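PDB 2XI9: ancillary protein 1 from Streptococcus pyogenes, which serves as a pilus-presented adhesin of this Gram-positive pathogen, carrying an internal thioester bond that is required for efficient interaction with host cells. Local coordinates for residues Glu126-Phe131 against Tyr147-Asn152; Glu186-His191 against Ile302-Lys307; Thr296-Phe301 against Ser310-Gln315. One frame throughout, in Å; residues are numbered along the deposited sequence.

Interaction 1 (Glu126-Phe131 against Tyr147-Asn152); sequences EAYNDF and YAKNKN
Tyr147 and Tyr128 are paired across two antiparallel strands, with their side chains on the same side of the sheet. The Tyr147 CB methylene sits over one face of the Tyr128 ring, displaced toward the rim, in a CH-pi contact 3.8 Å from the ring centroid. Its closest ring atom is Tyr128 CZ, at 3.5 Å. The two rings lie near parallel, with planes 22° apart, but they are slid until they barely overlap and their centroids are 5.4 Å apart. Tyr128 CG stands between its own N and carbonyl carbon (chi1 61°), which brings the end of the side chain in toward the neighbouring strand. Lys149 CG then meets that ring at its edge, 3.9 Å from Tyr128 CE2.

Lys149 runs beside Glu126, pointing the same way, before bending at chi2 and chi3. Its NZ stays 5.3 Å from Glu126 OE1, so the pair is not a salt bridge, although the opposite charges may still attract weakly; Glu126 OE2 takes the amide of Thr179. Asp130 CB comes to the edge of the Tyr147 ring, 3.9 Å from CE1. Beyond the two strands, the Tyr128 hydroxyl bonds Ser155, while that of Tyr147 is held between Glu133 and Arg242, which also makes a cation-pi contact with the Tyr147 ring.

The backbones are joined by a reciprocal pair of bonds between Tyr128 and Tyr147 and by a nearly straight one from Lys149 N to Glu126 O (2.9 Å, 170° at the hydrogen). Ala127 and Ala148 form the next, non-hydrogen-bonded pair, their small side chains on the other face. These are the first two strands of a three-stranded antiparallel meander, 127-130, 146-149 and 155-160, joined here by a long loop, within the larger mixed sheet.

Interaction 2 (Glu186-His191 against Ile302-Lys307); sequences EVKYTH and IPNNNK
An antiparallel strand pair at the outer side of the seven-stranded sheet frays here into a loop, and an asparagine side chain carries the pairing on; residues 186-191 fall within the thioester domain. Thr190 and Ile302 form the last regular hydrogen-bonded pair, N to O in both directions. Tyr189 and Pro303 come next as a non-hydrogen-bonded pair, with Tyr189 CE2 packed 3.7 Å from Pro303 CB. Past the proline, Asn304 grips Lys188 twice: Asn304 N donates to Lys188 O at 2.9 Å, and Lys188 N donates to Asn304 OD1 at 3.0 Å. The second N-H points straight at the oxygen (168°), yet it arrives from above the amide plane, 58° out of it. Asn304 CG, set between its backbone N and carbonyl carbon (chi1 69°), folds the amide back over the opposing chain, where ND2 reaches Gly185 O and lies 3.7 Å from Lys188 CE. One residue on, Asn305 OD1 accepts from Lys307 N in an Asx turn.

Strand 189-193 is one of the two edge strands of this sheet. Helix 180-183 lies beside its entry, touched by Val187 and Lys188. The Thr190 and His191 side chains touch Ile119 of strand 117-119, from another sheet, and the His191 backbone is hydrogen-bonded to Ile119.

Interaction 3 (Thr296-Phe301 against Ser310-Gln315); sequences TDLDFF and SLIGTQ
One face of the Phe300 ring lies against a carbonyl: Leu311 O sits 3.2 Å above the plane, displaced toward the rim near CD2. At the edge of that ring, in its plane, is the Ile312 CD1 methyl, 3.7 Å from Phe300 CD2, while Ser310 CB approaches CZ obliquely at 3.5 Å. Extending CG away from the backbone N (chi1 -174°) lays the Phe300 side chain along the partner strand. Phe301 points to the other side of the sheet, and the same Leu311 O comes near the plane of its ring at the edge, 3.7 Å from Phe301 CD1. That oxygen also accepts Phe301 N at 2.8 Å, so two aromatic residues crowd round one bonded carbonyl.

Leu311 N returns the bond to Phe301 O. Farther along, Gly313 N donates to Asp299 O, and Asp299 N to Gln315 O at 2.9 Å (168° at the hydrogen). Leu298 covers this end with its methyls, CD1 lying 3.8 Å from Gly313 O, a buried oxygen with no polar partner in the model. The Asp299 carboxylate is held from outside the pair, by His191 on OD1 and by His317 and Gln156 on OD2. The whole is a beta-hairpin, strands 299-303 and 311-313, set in the interior of the mixed sheet between strands 189-193 and 155-160.

All three contacts belong to one mixed sheet. Interactions 2 and 3 share strand 299-303, using its two edges, and interaction 1 lies across strand 155-160 from interaction 3. Interactions 1 and 3 are buried and rely on aromatic and aliphatic packing over backbone ladders, whereas interaction 2 is only partly buried and passes into a loop held by asparagine amides. They also touch directly. Ala127 CB of interaction 1 packs on Tyr189 and Leu311, and Ala148 CB on Phe301, one shared apolar layer. Polar ties join them too: the His191-Asp299 hydrogen bond ties interaction 2 to interaction 3, and Asn150 ND2 to Gln315 OE1 ties 1 to 3.

Interaction 1 (Glu126-Phe131 against Tyr147-Asn152)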
# COMPACT_ATOMS: atom_id res chain seq x y z
N GLU A 126 -7.64 2.28 -11.00
CA GLU A 126 -8.66 3.09 -10.31
C GLU A 126 -9.03 2.56 -8.93
O GLU A 126 -9.17 1.36 -8.73
CB GLU A 126 -9.92 3.22 -11.17
CG GLU A 126 -11.00 4.03 -10.48
CD GLU A 126 -12.16 4.35 -11.37
OE1 GLU A 126 -12.37 3.63 -12.37
OE2 GLU A 126 -12.87 5.33 -11.07
N ALA A 127 -9.17 3.46 -7.96
CA ALA A 127 -9.79 3.12 -6.69
C ALA A 127 -10.90 4.15 -6.47
O ALA A 127 -10.89 5.22 -7.08
CB ALA A 127 -8.78 3.13 -5.54
N TYR A 128 -11.87 3.81 -5.64
CA TYR A 128 -13.04 4.65 -5.45
C TYR A 128 -13.66 4.47 -4.09
O TYR A 128 -13.40 3.47 -3.41
CB TYR A 128 -14.09 4.45 -6.56
CG TYR A 128 -14.64 3.02 -6.64
CD1 TYR A 128 -15.82 2.68 -5.99
CD2 TYR A 128 -13.98 2.03 -7.38
CE1 TYR A 128 -16.33 1.38 -6.04
CE2 TYR A 128 -14.48 0.72 -7.44
CZ TYR A 128 -15.66 0.41 -6.76
OH TYR A 128 -16.20 -0.86 -6.81
N ASN A 129 -14.40 5.51 -3.66
CA ASN A 129 -15.23 5.45 -2.47
C ASN A 129 -16.66 5.39 -2.93
O ASN A 129 -17.14 6.25 -3.70
CB ASN A 129 -14.99 6.69 -1.58
CG ASN A 129 -15.79 6.67 -0.28
OD1 ASN A 129 -16.27 5.64 0.17
ND2 ASN A 129 -15.92 7.84 0.33
N ASP A 130 -17.34 4.33 -2.51
CA ASP A 130 -18.63 4.01 -3.05
C ASP A 130 -19.69 4.83 -2.34
O ASP A 130 -20.06 4.53 -1.21
CB ASP A 130 -18.88 2.52 -2.91
CG ASP A 130 -20.20 2.05 -3.48
OD1 ASP A 130 -21.11 2.86 -3.78
OD2 ASP A 130 -20.35 0.79 -3.62
N PHE A 131 -20.15 5.87 -3.01
CA PHE A 131 -21.20 6.71 -2.46
C PHE A 131 -22.58 6.07 -2.65
O PHE A 131 -23.53 6.51 -2.02
CB PHE A 131 -21.15 8.12 -3.06
CG PHE A 131 -22.38 8.94 -2.80
CD1 PHE A 131 -23.46 8.90 -3.68
CD2 PHE A 131 -22.48 9.75 -1.66
CE1 PHE A 131 -24.60 9.62 -3.42
CE2 PHE A 131 -23.63 10.48 -1.43
CZ PHE A 131 -24.67 10.41 -2.30
N TYR A 147 -12.81 0.78 -2.35
CA TYR A 147 -12.50 -0.31 -3.26
C TYR A 147 -11.41 0.05 -4.24
O TYR A 147 -11.20 1.23 -4.56
CB TYR A 147 -13.73 -0.70 -4.08
CG TYR A 147 -14.91 -1.18 -3.26
CD1 TYR A 147 -15.88 -0.31 -2.83
CD2 TYR A 147 -15.07 -2.54 -2.99
CE1 TYR A 147 -16.96 -0.74 -2.10
CE2 TYR A 147 -16.15 -2.99 -2.25
CZ TYR A 147 -17.09 -2.09 -1.80
OH TYR A 147 -18.16 -2.53 -1.05
N ALA A 148 -10.68 -0.98 -4.70
CA ALA A 148 -9.84 -0.85 -5.89
C ALA A 148 -10.36 -1.75 -6.99
O ALA A 148 -10.93 -2.82 -6.73
CB ALA A 148 -8.32 -1.15 -5.60
N LYS A 149 -10.13 -1.32 -8.22
CA LYS A 149 -10.46 -2.10 -9.38
C LYS A 149 -9.30 -3.03 -9.75
O LYS A 149 -8.16 -2.59 -9.97
CB LYS A 149 -10.81 -1.18 -10.54
CG LYS A 149 -12.14 -0.45 -10.33
CD LYS A 149 -12.83 -0.17 -11.61
CE LYS A 149 -13.91 -1.20 -11.90
NZ LYS A 149 -14.26 -1.18 -13.34
N ASN A 150 -9.60 -4.33 -9.82
CA ASN A 150 -8.67 -5.31 -10.42
C ASN A 150 -8.57 -5.18 -11.93
O ASN A 150 -9.48 -4.64 -12.58
CB ASN A 150 -9.09 -6.74 -10.05
CG ASN A 150 -9.15 -6.94 -8.57
OD1 ASN A 150 -8.31 -6.44 -7.81
ND2 ASN A 150 -10.19 -7.65 -8.12
N LYS A 151 -7.51 -5.71 -12.49
CA LYS A 151 -7.30 -5.60 -13.92
C LYS A 151 -8.50 -6.08 -14.74
O LYS A 151 -8.86 -5.44 -15.72
CB LYS A 151 -6.02 -6.33 -14.36
CG LYS A 151 -5.64 -6.09 -15.81
CD LYS A 151 -4.43 -6.91 -16.23
CE LYS A 151 -4.09 -6.71 -17.70
NZ LYS A 151 -3.10 -7.73 -18.18
N ASN A 152 -9.15 -7.19 -14.35
CA ASN A 152 -10.26 -7.72 -15.16
C ASN A 152 -11.60 -7.00 -14.94
O ASN A 152 -12.61 -7.40 -15.52
CB ASN A 152 -10.44 -9.23 -14.97
CG ASN A 152 -10.85 -9.61 -13.55
OD1 ASN A 152 -11.24 -8.76 -12.74
ND2 ASN A 152 -10.75 -10.90 -13.24

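Interaction 2 (Glu186-His191 against Ile302-Lys307)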
# COMPACT_ATOMS: atom_id res chain seq x y z
N GLU A 186 -6.05 12.81 -12.50
CA GLU A 186 -5.80 13.53 -11.24
C GLU A 186 -5.54 12.59 -10.07
O GLU A 186 -4.69 12.85 -9.19
CB GLU A 186 -6.97 14.51 -10.96
CG GLU A 186 -7.01 15.71 -11.93
CD GLU A 186 -8.36 16.48 -11.97
OE1 GLU A 186 -9.40 15.96 -11.50
OE2 GLU A 186 -8.39 17.62 -12.49
N VAL A 187 -6.26 11.45 -10.02
CA VAL A 187 -5.98 10.45 -8.99
C VAL A 187 -6.01 9.03 -9.58
O VAL A 187 -7.08 8.54 -9.94
CB VAL A 187 -7.01 10.50 -7.87
CG1 VAL A 187 -6.65 9.54 -6.77
CG2 VAL A 187 -7.17 11.98 -7.33
N LYS A 188 -4.83 8.41 -9.69
CA LYS A 188 -4.67 7.05 -10.22
C LYS A 188 -3.63 6.35 -9.34
O LYS A 188 -2.84 7.06 -8.71
CB LYS A 188 -4.16 7.09 -11.64
CG LYS A 188 -4.97 7.90 -12.62
CD LYS A 188 -4.42 7.82 -14.01
CE LYS A 188 -3.11 8.61 -14.17
NZ LYS A 188 -2.58 8.47 -15.55
N TYR A 189 -3.63 5.00 -9.31
CA TYR A 189 -2.83 4.24 -8.38
C TYR A 189 -1.93 3.25 -9.10
O TYR A 189 -2.29 2.73 -10.18
CB TYR A 189 -3.75 3.50 -7.38
CG TYR A 189 -4.64 4.40 -6.56
CD1 TYR A 189 -5.79 4.95 -7.09
CD2 TYR A 189 -4.33 4.69 -5.24
CE1 TYR A 189 -6.60 5.76 -6.35
CE2 TYR A 189 -5.14 5.52 -4.48
CZ TYR A 189 -6.27 6.06 -5.04
OH TYR A 189 -7.08 6.91 -4.35
N THR A 190 -0.76 2.99 -8.49
CA THR A 190 0.09 1.88 -8.86
C THR A 190 -0.28 0.68 -8.00
O THR A 190 -0.31 0.80 -6.80
CB THR A 190 1.57 2.19 -8.62
OG1 THR A 190 1.92 3.33 -9.41
CG2 THR A 190 2.43 1.05 -9.09
N HIS A 191 -0.50 -0.49 -8.63
CA HIS A 191 -0.75 -1.72 -7.88
C HIS A 191 0.63 -2.35 -7.63
O HIS A 191 1.40 -2.50 -8.57
CB HIS A 191 -1.69 -2.59 -8.71
CG HIS A 191 -1.79 -4.02 -8.30
ND1 HIS A 191 -2.05 -5.02 -9.22
CD2 HIS A 191 -1.66 -4.63 -7.09
CE1 HIS A 191 -2.09 -6.19 -8.59
NE2 HIS A 191 -1.87 -5.98 -7.30
N ILE A 302 -0.81 2.68 -4.43
CA ILE A 302 -0.19 3.97 -4.11
C ILE A 302 -0.67 4.99 -5.13
O ILE A 302 -0.63 4.75 -6.33
CB ILE A 302 1.35 3.93 -4.19
CG1 ILE A 302 1.90 2.78 -3.37
CG2 ILE A 302 1.98 5.25 -3.78
CD1 ILE A 302 1.23 2.58 -2.19
N PRO A 303 -1.13 6.14 -4.63
CA PRO A 303 -1.67 7.19 -5.46
C PRO A 303 -0.57 8.01 -6.13
O PRO A 303 0.58 8.05 -5.66
CB PRO A 303 -2.49 8.03 -4.46
CG PRO A 303 -1.70 7.88 -3.18
CD PRO A 303 -1.27 6.43 -3.19
N ASN A 304 -0.93 8.61 -7.25
CA ASN A 304 -0.09 9.60 -7.95
C ASN A 304 -0.29 11.02 -7.44
O ASN A 304 0.02 12.00 -8.13
CB ASN A 304 -0.35 9.56 -9.46
CG ASN A 304 -1.72 10.09 -9.83
OD1 ASN A 304 -2.57 10.25 -8.97
ND2 ASN A 304 -1.94 10.38 -11.13
N ASN A 305 -0.80 11.13 -6.21
CA ASN A 305 -1.13 12.40 -5.57
C ASN A 305 -0.86 12.24 -4.08
O ASN A 305 -1.56 11.49 -3.39
CB ASN A 305 -2.59 12.77 -5.81
CG ASN A 305 -2.93 14.18 -5.34
OD1 ASN A 305 -2.39 14.69 -4.35
ND2 ASN A 305 -3.84 14.83 -6.07
N ASN A 306 0.15 12.97 -3.59
CA ASN A 306 0.60 12.85 -2.20
C ASN A 306 -0.39 13.32 -1.12
O ASN A 306 -0.14 13.12 0.07
CB ASN A 306 1.99 13.53 -2.01
CG ASN A 306 1.94 15.04 -2.08
OD1 ASN A 306 0.90 15.65 -1.87
ND2 ASN A 306 3.10 15.66 -2.37
N LYS A 307 -1.52 13.89 -1.54
CA LYS A 307 -2.59 14.27 -0.62
C LYS A 307 -3.56 13.11 -0.36
O LYS A 307 -4.45 13.25 0.47
CB LYS A 307 -3.37 15.46 -1.18
CG LYS A 307 -2.54 16.74 -1.35
CD LYS A 307 -3.17 17.69 -2.38
CE LYS A 307 -2.64 19.15 -2.27
NZ LYS A 307 -1.21 19.22 -1.79
O HOH W 1 -2.31 13.67 -9.34

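Interaction 3 (Thr296-Phe301 against Ser310-Gln315)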
# COMPACT_ATOMS: atom_id res chain seq x y z
N THR A 296 -0.52 -15.02 2.52
CA THR A 296 0.81 -14.95 1.97
C THR A 296 1.12 -13.54 1.52
O THR A 296 1.92 -12.86 2.13
CB THR A 296 0.93 -16.02 0.83
OG1 THR A 296 0.65 -17.31 1.38
CG2 THR A 296 2.35 -16.05 0.21
N ASP A 297 0.46 -13.07 0.47
CA ASP A 297 0.71 -11.74 -0.07
C ASP A 297 -0.65 -11.08 -0.35
O ASP A 297 -1.64 -11.80 -0.57
CB ASP A 297 1.55 -11.84 -1.37
CG ASP A 297 3.05 -11.95 -1.10
OD1 ASP A 297 3.63 -10.99 -0.53
OD2 ASP A 297 3.63 -12.98 -1.49
N LEU A 298 -0.69 -9.74 -0.29
CA LEU A 298 -1.87 -8.95 -0.60
C LEU A 298 -1.53 -7.84 -1.57
O LEU A 298 -0.39 -7.36 -1.61
CB LEU A 298 -2.41 -8.31 0.67
CG LEU A 298 -3.02 -9.23 1.71
CD1 LEU A 298 -3.21 -8.54 3.04
CD2 LEU A 298 -4.32 -9.75 1.22
N ASP A 299 -2.54 -7.41 -2.32
CA ASP A 299 -2.42 -6.23 -3.16
C ASP A 299 -2.34 -4.95 -2.30
O ASP A 299 -2.91 -4.87 -1.22
CB ASP A 299 -3.60 -6.10 -4.10
CG ASP A 299 -3.72 -7.27 -5.10
OD1 ASP A 299 -2.70 -7.92 -5.47
OD2 ASP A 299 -4.87 -7.51 -5.56
N PHE A 300 -1.67 -3.95 -2.84
CA PHE A 300 -1.54 -2.63 -2.19
C PHE A 300 -1.50 -1.61 -3.33
O PHE A 300 -1.13 -1.97 -4.42
CB PHE A 300 -0.28 -2.61 -1.34
CG PHE A 300 -0.08 -1.38 -0.51
CD1 PHE A 300 0.67 -0.32 -0.98
CD2 PHE A 300 -0.58 -1.32 0.78
CE1 PHE A 300 0.88 0.81 -0.17
CE2 PHE A 300 -0.40 -0.21 1.55
CZ PHE A 300 0.36 0.87 1.08
N PHE A 301 -1.88 -0.37 -3.06
CA PHE A 301 -2.08 0.67 -4.06
C PHE A 301 -1.58 2.02 -3.59
O PHE A 301 -1.90 2.46 -2.50
CB PHE A 301 -3.59 0.76 -4.40
CG PHE A 301 -4.21 -0.59 -4.80
CD1 PHE A 301 -4.75 -1.44 -3.86
CD2 PHE A 301 -4.23 -0.98 -6.14
CE1 PHE A 301 -5.28 -2.64 -4.21
CE2 PHE A 301 -4.74 -2.22 -6.50
CZ PHE A 301 -5.30 -3.03 -5.55
N SER A 310 -2.58 5.86 0.57
CA SER A 310 -2.30 4.57 -0.01
C SER A 310 -3.34 3.60 0.58
O SER A 310 -4.04 3.95 1.53
CB SER A 310 -0.88 4.10 0.29
OG SER A 310 0.08 4.88 -0.41
N LEU A 311 -3.50 2.44 -0.05
CA LEU A 311 -4.56 1.49 0.25
C LEU A 311 -4.03 0.05 0.31
O LEU A 311 -3.34 -0.42 -0.62
CB LEU A 311 -5.69 1.54 -0.82
CG LEU A 311 -6.18 2.94 -1.17
CD1 LEU A 311 -6.89 2.96 -2.56
CD2 LEU A 311 -7.02 3.58 -0.02
N ILE A 312 -4.37 -0.62 1.40
CA ILE A 312 -4.11 -2.02 1.58
C ILE A 312 -5.31 -2.87 1.13
O ILE A 312 -6.43 -2.62 1.52
CB ILE A 312 -3.71 -2.37 3.06
CG1 ILE A 312 -3.41 -3.87 3.19
CG2 ILE A 312 -4.77 -1.92 4.06
CD1 ILE A 312 -2.13 -4.33 2.39
N GLY A 313 -5.02 -3.89 0.36
CA GLY A 313 -6.02 -4.70 -0.27
C GLY A 313 -6.40 -5.91 0.54
O GLY A 313 -5.83 -6.17 1.61
N THR A 314 -7.34 -6.65 -0.03
CA THR A 314 -7.92 -7.85 0.57
C THR A 314 -7.80 -9.08 -0.30
O THR A 314 -8.23 -10.18 0.12
CB THR A 314 -9.41 -7.63 0.90
OG1 THR A 314 -10.11 -7.22 -0.29
CG2 THR A 314 -9.56 -6.58 1.94
N GLN A 315 -7.22 -8.94 -1.49
CA GLN A 315 -7.08 -10.02 -2.47
C GLN A 315 -5.60 -10.01 -2.93
O GLN A 315 -4.86 -9.14 -2.52
CB GLN A 315 -8.03 -9.83 -3.67
CG GLN A 315 -9.56 -9.78 -3.26
CD GLN A 315 -10.48 -9.37 -4.42
OE1 GLN A 315 -10.03 -9.20 -5.55
NE2 GLN A 315 -11.79 -9.24 -4.14